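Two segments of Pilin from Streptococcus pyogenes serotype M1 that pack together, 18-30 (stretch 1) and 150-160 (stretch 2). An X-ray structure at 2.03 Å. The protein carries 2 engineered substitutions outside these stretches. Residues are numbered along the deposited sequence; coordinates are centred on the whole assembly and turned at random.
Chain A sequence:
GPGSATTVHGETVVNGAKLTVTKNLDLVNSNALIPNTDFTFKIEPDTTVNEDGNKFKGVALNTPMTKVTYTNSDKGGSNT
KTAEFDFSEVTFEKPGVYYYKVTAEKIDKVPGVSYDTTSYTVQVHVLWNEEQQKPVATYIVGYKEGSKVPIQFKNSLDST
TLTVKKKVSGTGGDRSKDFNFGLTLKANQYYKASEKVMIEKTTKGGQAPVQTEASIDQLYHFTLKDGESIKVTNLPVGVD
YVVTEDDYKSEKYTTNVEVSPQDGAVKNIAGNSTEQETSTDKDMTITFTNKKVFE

Stretch 1, residues 18-30: KLTVTKNLDLVNS
Stretch 2 150-160: PIQFKNSLDST

How do two segments more than a hundred residues apart come together? Strand 18-27 and a strand of stretch 2 that ends at Leu157 lie side by side in parallel, 30° apart in direction, with Thr22 paired with Gln152 (CA to CA 4.6 Å) and the register running unbroken to Leu27 with Leu157 (CA to CA 5.0 Å). Both strands are extended; phi and psi stay near -115° and 130° from Val21 to Lys23, while stretch 2 varies more, for example -131°/97° at Lys154 and -80°/158° at Asn155. In all, 948 Å² is buried between the stretches. At the start, water 1 donates to Thr20 O (2.8 Å) and accepts from Ile151 N (3.0 Å), bridging the backbones before the direct ladder begins.

What do Ile151, Gln152 and Phe153 contribute? Ile151 O accepts from Thr22 N at 2.8 Å, while its m, m side chain is buried, with CG1 3.9 Å from Leu19 CD2 and CG2 4.0 Å from Val21 CG2. Gln152 points to the other face, where an exposed polar chain is at home; its CG lies 3.5 Å from Thr22 CB. Phe153 N donates to Thr22 O (2.8 Å) and Phe153 O accepts from Asn24 N (2.8 Å). The buried ring (chi1 -72°, chi2 -81°) has Val21 CG1 at its edge, 3.9 Å from Phe153 CD2.

How are polar residues accommodated at Lys154 and Asn155? Lys154, t, t, p, t, stays on the exposed face with Gln152; its NZ makes a long salt bridge with Asp26 OD1 at 3.8 Å. Asn155 N gives a weak bond to Asn24 O (3.2 Å, 130°), but Asn155 O accepts firmly from Asp26 N at 2.8 Å. On the buried face, Asn155 (chi1 -68°) has its OD1 satisfied elsewhere in the structure. Lys23, t, p, t, p, brings CE to 3.2 Å from Asn155 ND2, and its NZ turns back to donate to Asn24 O at 3.0 Å.

What closes the contact from Ser156 to Thr160? Small Ser156 (chi1 t) sits opposite Asp26, its CA 3.3 Å from Asp26 O, and Val28 CG2 lies 3.8 Å from Ser156 OG. Leu157 N donates to Asp26 O (2.7 Å) and Leu157 O accepts from Val28 N (3.0 Å); its buried t, p side chain meets Leu27, CD2 to CD2 3.8 Å. Asp158 OD1 accepts a weak bond from Ser159 N at 2.7 Å. Beyond the ladder water takes over: water 3 joins Asn29 N (2.8 Å), Leu157 O (2.8 Å) and Ser159 OG (2.9 Å), and water 4 links Asn29 ND2 (3.0 Å), Ser159 OG (2.8 Å) and Thr160 O (3.1 Å).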

ATOM      1  N   LYS A  18      11.474 -12.708  23.176  1.00 37.81           N
ATOM      2  CA  LYS A  18      10.619 -11.989  22.228  1.00 37.78           C
ATOM      3  C   LYS A  18      11.411 -11.585  20.999  1.00 36.85           C
ATOM      4  O   LYS A  18      12.600 -11.234  21.093  1.00 36.13           O
ATOM      5  CB  LYS A  18       9.952 -10.768  22.867  1.00 38.23           C
ATOM      6  CG  LYS A  18       8.741 -11.127  23.718  1.00 41.59           C
ATOM      7  CD  LYS A  18       8.350  -9.987  24.627  1.00 46.41           C
ATOM      8  CE  LYS A  18       7.617 -10.490  25.863  1.00 49.73           C
ATOM      9  NZ  LYS A  18       6.307 -11.104  25.528  1.00 52.17           N
ATOM     10  N   LEU A  19      10.753 -11.669  19.845  1.00 35.98           N
ATOM     11  CA  LEU A  19      11.364 -11.316  18.568  1.00 35.29           C
ATOM     12  C   LEU A  19      10.546 -10.208  17.915  1.00 34.82           C
ATOM     13  O   LEU A  19       9.337 -10.370  17.694  1.00 34.07           O
ATOM     14  CB  LEU A  19      11.422 -12.535  17.643  1.00 35.16           C
ATOM     15  CG  LEU A  19      12.033 -12.322  16.257  1.00 35.60           C
ATOM     16  CD1 LEU A  19      13.535 -12.015  16.349  1.00 37.63           C
ATOM     17  CD2 LEU A  19      11.793 -13.537  15.383  1.00 35.69           C
ATOM     18  N   THR A  20      11.217  -9.100  17.605  1.00 34.09           N
ATOM     19  CA  THR A  20      10.577  -7.943  16.985  1.00 33.62           C
ATOM     20  C   THR A  20      10.510  -8.132  15.470  1.00 32.93           C
ATOM     21  O   THR A  20      11.493  -8.495  14.856  1.00 32.07           O
ATOM     22  CB  THR A  20      11.348  -6.640  17.298  1.00 33.60           C
ATOM     23  OG1 THR A  20      11.190  -6.345  18.687  1.00 33.74           O
ATOM     24  CG2 THR A  20      10.783  -5.438  16.498  1.00 34.47           C
ATOM     25  N   VAL A  21       9.340  -7.881  14.888  1.00 32.65           N
ATOM     26  CA  VAL A  21       9.202  -7.852  13.430  1.00 32.60           C
ATOM     27  C   VAL A  21       8.947  -6.409  12.999  1.00 33.22           C
ATOM     28  O   VAL A  21       8.085  -5.742  13.560  1.00 32.30           O
ATOM     29  CB  VAL A  21       8.043  -8.739  12.946  1.00 32.36           C
ATOM     30  CG1 VAL A  21       7.849  -8.594  11.427  1.00 32.57           C
ATOM     31  CG2 VAL A  21       8.298 -10.184  13.301  1.00 30.07           C
ATOM     32  N   THR A  22       9.704  -5.927  12.019  1.00 34.37           N
ATOM     33  CA  THR A  22       9.507  -4.564  11.521  1.00 35.84           C
ATOM     34  C   THR A  22       8.872  -4.636  10.141  1.00 36.13           C
ATOM     35  O   THR A  22       9.327  -5.382   9.268  1.00 36.63           O
ATOM     36  CB  THR A  22      10.824  -3.759  11.440  1.00 36.00           C
ATOM     37  OG1 THR A  22      11.376  -3.613  12.752  1.00 36.41           O
ATOM     38  CG2 THR A  22      10.580  -2.372  10.873  1.00 35.98           C
ATOM     39  N   LYS A  23       7.799  -3.876   9.962  1.00 36.64           N
ATOM     40  CA  LYS A  23       7.114  -3.822   8.672  1.00 36.70           C
ATOM     41  C   LYS A  23       7.205  -2.412   8.112  1.00 36.82           C
ATOM     42  O   LYS A  23       6.918  -1.438   8.809  1.00 37.00           O
ATOM     43  CB  LYS A  23       5.653  -4.283   8.824  1.00 36.42           C
ATOM     44  CG  LYS A  23       4.791  -4.211   7.554  1.00 37.92           C
ATOM     45  CD  LYS A  23       5.424  -4.953   6.374  1.00 37.49           C
ATOM     46  CE  LYS A  23       4.469  -5.099   5.230  1.00 38.96           C
ATOM     47  NZ  LYS A  23       3.992  -3.783   4.693  1.00 39.45           N
ATOM     48  N   ASN A  24       7.640  -2.316   6.862  1.00 37.34           N
ATOM     49  CA  ASN A  24       7.674  -1.062   6.142  1.00 37.71           C
ATOM     50  C   ASN A  24       6.771  -1.162   4.909  1.00 37.81           C
ATOM     51  O   ASN A  24       6.591  -2.240   4.344  1.00 38.17           O
ATOM     52  CB  ASN A  24       9.108  -0.716   5.722  1.00 38.09           C
ATOM     53  CG  ASN A  24       9.970  -0.204   6.883  1.00 39.42           C
ATOM     54  OD1 ASN A  24      11.036  -0.756   7.170  1.00 41.69           O
ATOM     55  ND2 ASN A  24       9.526   0.865   7.530  1.00 41.12           N
ATOM     56  N   LEU A  25       6.180  -0.043   4.507  1.00 37.36           N
ATOM     57  CA  LEU A  25       5.401  -0.017   3.277  1.00 36.85           C
ATOM     58  C   LEU A  25       6.028   0.997   2.330  1.00 36.75           C
ATOM     59  O   LEU A  25       5.969   2.203   2.560  1.00 36.72           O
ATOM     60  CB  LEU A  25       3.937   0.300   3.573  1.00 36.96           C
ATOM     61  CG  LEU A  25       2.886   0.235   2.465  1.00 36.38           C
ATOM     62  CD1 LEU A  25       2.640  -1.194   2.005  1.00 36.36           C
ATOM     63  CD2 LEU A  25       1.586   0.856   2.981  1.00 34.19           C
ATOM     64  N   ASP A  26       6.644   0.489   1.278  1.00 36.49           N
ATOM     65  CA  ASP A  26       7.242   1.325   0.253  1.00 37.63           C
ATOM     66  C   ASP A  26       6.124   1.842  -0.659  1.00 36.43           C
ATOM     67  O   ASP A  26       5.256   1.072  -1.045  1.00 36.33           O
ATOM     68  CB  ASP A  26       8.240   0.501  -0.568  1.00 38.47           C
ATOM     69  CG  ASP A  26       9.587   1.175  -0.685  1.00 42.62           C
ATOM     70  OD1 ASP A  26      10.194   1.499   0.361  1.00 46.75           O
ATOM     71  OD2 ASP A  26      10.045   1.384  -1.829  1.00 48.14           O
ATOM     72  N   LEU A  27       6.152   3.133  -0.985  1.00 35.39           N
ATOM     73  CA  LEU A  27       5.138   3.745  -1.849  1.00 34.86           C
ATOM     74  C   LEU A  27       5.684   4.087  -3.238  1.00 34.58           C
ATOM     75  O   LEU A  27       6.656   4.842  -3.367  1.00 34.58           O
ATOM     76  CB  LEU A  27       4.557   5.002  -1.183  1.00 34.98           C
ATOM     77  CG  LEU A  27       4.264   4.970   0.330  1.00 35.09           C
ATOM     78  CD1 LEU A  27       3.915   6.363   0.839  1.00 36.09           C
ATOM     79  CD2 LEU A  27       3.134   3.990   0.654  1.00 32.64           C
ATOM     80  N   VAL A  28       5.058   3.538  -4.277  1.00 33.79           N
ATOM     81  CA  VAL A  28       5.407   3.922  -5.659  1.00 33.62           C
ATOM     82  C   VAL A  28       5.198   5.428  -5.884  1.00 32.91           C
ATOM     83  O   VAL A  28       6.046   6.111  -6.484  1.00 33.20           O
ATOM     84  CB  VAL A  28       4.627   3.087  -6.693  1.00 33.54           C
ATOM     85  CG1 VAL A  28       4.954   3.542  -8.135  1.00 34.56           C
ATOM     86  CG2 VAL A  28       4.976   1.610  -6.524  1.00 33.89           C
ATOM     87  N   ASN A  29       4.079   5.936  -5.370  1.00 31.38           N
ATOM     88  CA  ASN A  29       3.790   7.363  -5.377  1.00 30.93           C
ATOM     89  C   ASN A  29       3.842   7.888  -3.937  1.00 30.94           C
ATOM     90  O   ASN A  29       3.023   7.487  -3.124  1.00 31.16           O
ATOM     91  CB  ASN A  29       2.383   7.576  -5.949  1.00 30.14           C
ATOM     92  CG  ASN A  29       1.958   9.044  -5.982  1.00 29.34           C
ATOM     93  OD1 ASN A  29       2.482   9.887  -5.252  1.00 24.66           O
ATOM     94  ND2 ASN A  29       0.985   9.353  -6.857  1.00 28.22           N
ATOM     95  N   SER A  30       4.761   8.802  -3.638  1.00 31.65           N
ATOM     96  CA  SER A  30       4.955   9.284  -2.258  1.00 32.84           C
ATOM     97  C   SER A  30       3.703   9.912  -1.641  1.00 32.89           C
ATOM     98  O   SER A  30       3.552   9.959  -0.411  1.00 32.98           O
ATOM     99  CB  SER A  30       6.128  10.265  -2.190  1.00 33.50           C
ATOM    100  OG  SER A  30       5.938  11.310  -3.128  1.00 36.03           O
ATOM    101  N   PRO A 150      17.930  -7.826  11.345  1.00 39.67           N
ATOM    102  CA  PRO A 150      16.601  -7.727  11.943  1.00 39.04           C
ATOM    103  C   PRO A 150      15.549  -8.343  11.040  1.00 38.26           C
ATOM    104  O   PRO A 150      15.722  -8.385   9.820  1.00 38.07           O
ATOM    105  CB  PRO A 150      16.367  -6.214  12.031  1.00 38.91           C
ATOM    106  CG  PRO A 150      17.733  -5.658  12.182  1.00 39.79           C
ATOM    107  CD  PRO A 150      18.576  -6.502  11.259  1.00 39.32           C
ATOM    108  N   ILE A 151      14.476  -8.835  11.642  1.00 37.41           N
ATOM    109  CA  ILE A 151      13.352  -9.353  10.882  1.00 36.99           C
ATOM    110  C   ILE A 151      12.569  -8.132  10.384  1.00 37.35           C
ATOM    111  O   ILE A 151      11.920  -7.415  11.158  1.00 37.61           O
ATOM    112  CB  ILE A 151      12.457 -10.304  11.730  1.00 36.84           C
ATOM    113  CG1 ILE A 151      13.293 -11.363  12.480  1.00 37.16           C
ATOM    114  CG2 ILE A 151      11.377 -10.954  10.865  1.00 36.02           C
ATOM    115  CD1 ILE A 151      14.301 -12.141  11.619  1.00 36.19           C
ATOM    116  N   GLN A 152      12.681  -7.888   9.088  1.00 37.20           N
ATOM    117  CA  GLN A 152      12.048  -6.752   8.434  1.00 36.76           C
ATOM    118  C   GLN A 152      11.363  -7.250   7.173  1.00 35.85           C
ATOM    119  O   GLN A 152      11.900  -8.105   6.455  1.00 34.53           O
ATOM    120  CB  GLN A 152      13.088  -5.679   8.099  1.00 37.32           C
ATOM    121  CG  GLN A 152      13.311  -4.675   9.225  1.00 39.58           C
ATOM    122  CD  GLN A 152      14.674  -3.998   9.200  1.00 43.87           C
ATOM    123  OE1 GLN A 152      15.385  -4.017   8.189  1.00 45.93           O
ATOM    124  NE2 GLN A 152      15.051  -3.400  10.335  1.00 45.26           N
ATOM    125  N   PHE A 153      10.161  -6.728   6.938  1.00 35.43           N
ATOM    126  CA  PHE A 153       9.407  -7.000   5.723  1.00 35.15           C
ATOM    127  C   PHE A 153       9.003  -5.672   5.046  1.00 35.81           C
ATOM    128  O   PHE A 153       8.599  -4.718   5.721  1.00 36.25           O
ATOM    129  CB  PHE A 153       8.170  -7.834   6.048  1.00 34.39           C
ATOM    130  CG  PHE A 153       8.475  -9.270   6.397  1.00 34.04           C
ATOM    131  CD1 PHE A 153       8.704 -10.213   5.400  1.00 33.20           C
ATOM    132  CD2 PHE A 153       8.504  -9.685   7.729  1.00 32.55           C
ATOM    133  CE1 PHE A 153       8.979 -11.556   5.714  1.00 33.55           C
ATOM    134  CE2 PHE A 153       8.763 -11.015   8.054  1.00 32.01           C
ATOM    135  CZ  PHE A 153       9.003 -11.953   7.041  1.00 32.94           C
ATOM    136  N   LYS A 154       9.112  -5.613   3.719  1.00 35.96           N
ATOM    137  CA  LYS A 154       8.815  -4.378   2.983  1.00 36.29           C
ATOM    138  C   LYS A 154       7.881  -4.693   1.821  1.00 35.68           C
ATOM    139  O   LYS A 154       8.327  -5.168   0.786  1.00 35.89           O
ATOM    140  CB  LYS A 154      10.108  -3.719   2.477  1.00 36.89           C
ATOM    141  CG  LYS A 154       9.905  -2.316   1.854  1.00 38.44           C
ATOM    142  CD  LYS A 154      11.200  -1.490   1.730  1.00 39.70           C
ATOM    143  CE  LYS A 154      12.072  -1.968   0.570  1.00 43.91           C
ATOM    144  NZ  LYS A 154      13.122  -0.965   0.190  1.00 45.54           N
ATOM    145  N   ASN A 155       6.580  -4.489   2.024  1.00 34.94           N
ATOM    146  CA  ASN A 155       5.626  -4.563   0.927  1.00 34.89           C
ATOM    147  C   ASN A 155       5.632  -3.257   0.128  1.00 34.16           C
ATOM    148  O   ASN A 155       6.058  -2.209   0.644  1.00 34.45           O
ATOM    149  CB  ASN A 155       4.220  -4.862   1.439  1.00 34.53           C
ATOM    150  CG  ASN A 155       4.086  -6.260   2.014  1.00 36.77           C
ATOM    151  OD1 ASN A 155       4.946  -7.141   1.814  1.00 36.40           O
ATOM    152  ND2 ASN A 155       2.996  -6.476   2.739  1.00 36.92           N
ATOM    153  N   SER A 156       5.187  -3.320  -1.127  1.00 33.37           N
ATOM    154  CA  SER A 156       5.104  -2.113  -1.983  1.00 33.05           C
ATOM    155  C   SER A 156       3.653  -1.772  -2.292  1.00 31.53           C
ATOM    156  O   SER A 156       2.878  -2.626  -2.722  1.00 31.67           O
ATOM    157  CB  SER A 156       5.905  -2.264  -3.286  1.00 33.70           C
ATOM    158  OG  SER A 156       5.995  -1.000  -3.956  1.00 35.91           O
ATOM    159  N   LEU A 157       3.278  -0.530  -2.017  1.00 30.04           N
ATOM    160  CA  LEU A 157       1.938  -0.054  -2.340  1.00 28.55           C
ATOM    161  C   LEU A 157       1.996   0.717  -3.656  1.00 27.72           C
ATOM    162  O   LEU A 157       2.644   1.766  -3.760  1.00 26.85           O
ATOM    163  CB  LEU A 157       1.399   0.845  -1.227  1.00 28.25           C
ATOM    164  CG  LEU A 157       0.038   1.486  -1.488  1.00 28.12           C
ATOM    165  CD1 LEU A 157      -1.091   0.458  -1.509  1.00 27.10           C
ATOM    166  CD2 LEU A 157      -0.207   2.572  -0.425  1.00 26.73           C
ATOM    167  N   ASP A 158       1.329   0.177  -4.661  1.00 27.66           N
ATOM    168  CA  ASP A 158       1.202   0.869  -5.954  1.00 27.87           C
ATOM    169  C   ASP A 158      -0.119   1.668  -5.955  1.00 27.53           C
ATOM    170  O   ASP A 158      -1.018   1.410  -5.156  1.00 27.41           O
ATOM    171  CB  ASP A 158       1.278  -0.137  -7.121  1.00 28.10           C
ATOM    172  CG  ASP A 158       1.564   0.537  -8.488  1.00 30.83           C
ATOM    173  OD1 ASP A 158       1.723   1.778  -8.566  1.00 33.05           O
ATOM    174  OD2 ASP A 158       1.636  -0.194  -9.487  1.00 33.21           O
ATOM    175  N   SER A 159      -0.212   2.659  -6.828  1.00 27.58           N
ATOM    176  CA  SER A 159      -1.461   3.400  -7.008  1.00 27.33           C
ATOM    177  C   SER A 159      -1.485   3.833  -8.458  1.00 26.69           C
ATOM    178  O   SER A 159      -0.592   3.490  -9.207  1.00 26.93           O
ATOM    179  CB  SER A 159      -1.560   4.566  -6.033  1.00 26.61           C
ATOM    180  OG  SER A 159      -0.427   5.390  -6.127  1.00 29.87           O
ATOM    181  N   THR A 160      -2.521   4.533  -8.885  1.00 26.15           N
ATOM    182  CA  THR A 160      -2.658   4.798 -10.310  1.00 24.79           C
ATOM    183  C   THR A 160      -3.070   6.252 -10.597  1.00 24.33           C
ATOM    184  O   THR A 160      -3.072   7.091  -9.693  1.00 23.49           O
ATOM    185  CB  THR A 160      -3.613   3.765 -10.960  1.00 24.46           C
ATOM    186  OG1 THR A 160      -3.562   3.878 -12.388  1.00 26.78           O
ATOM    187  CG2 THR A 160      -5.060   3.923 -10.443  1.00 25.35           C
TER
HETATM  188  O   HOH W   1      14.246  -8.294  14.633  1.00 40.68           O
HETATM  189  O   HOH W   2      12.977  -5.562  13.199  1.00 40.71           O
HETATM  190  O   HOH W   3       1.910   4.360  -4.669  1.00 26.94           O
HETATM  191  O   HOH W   4      -0.281   7.117  -8.362  1.00 27.26           O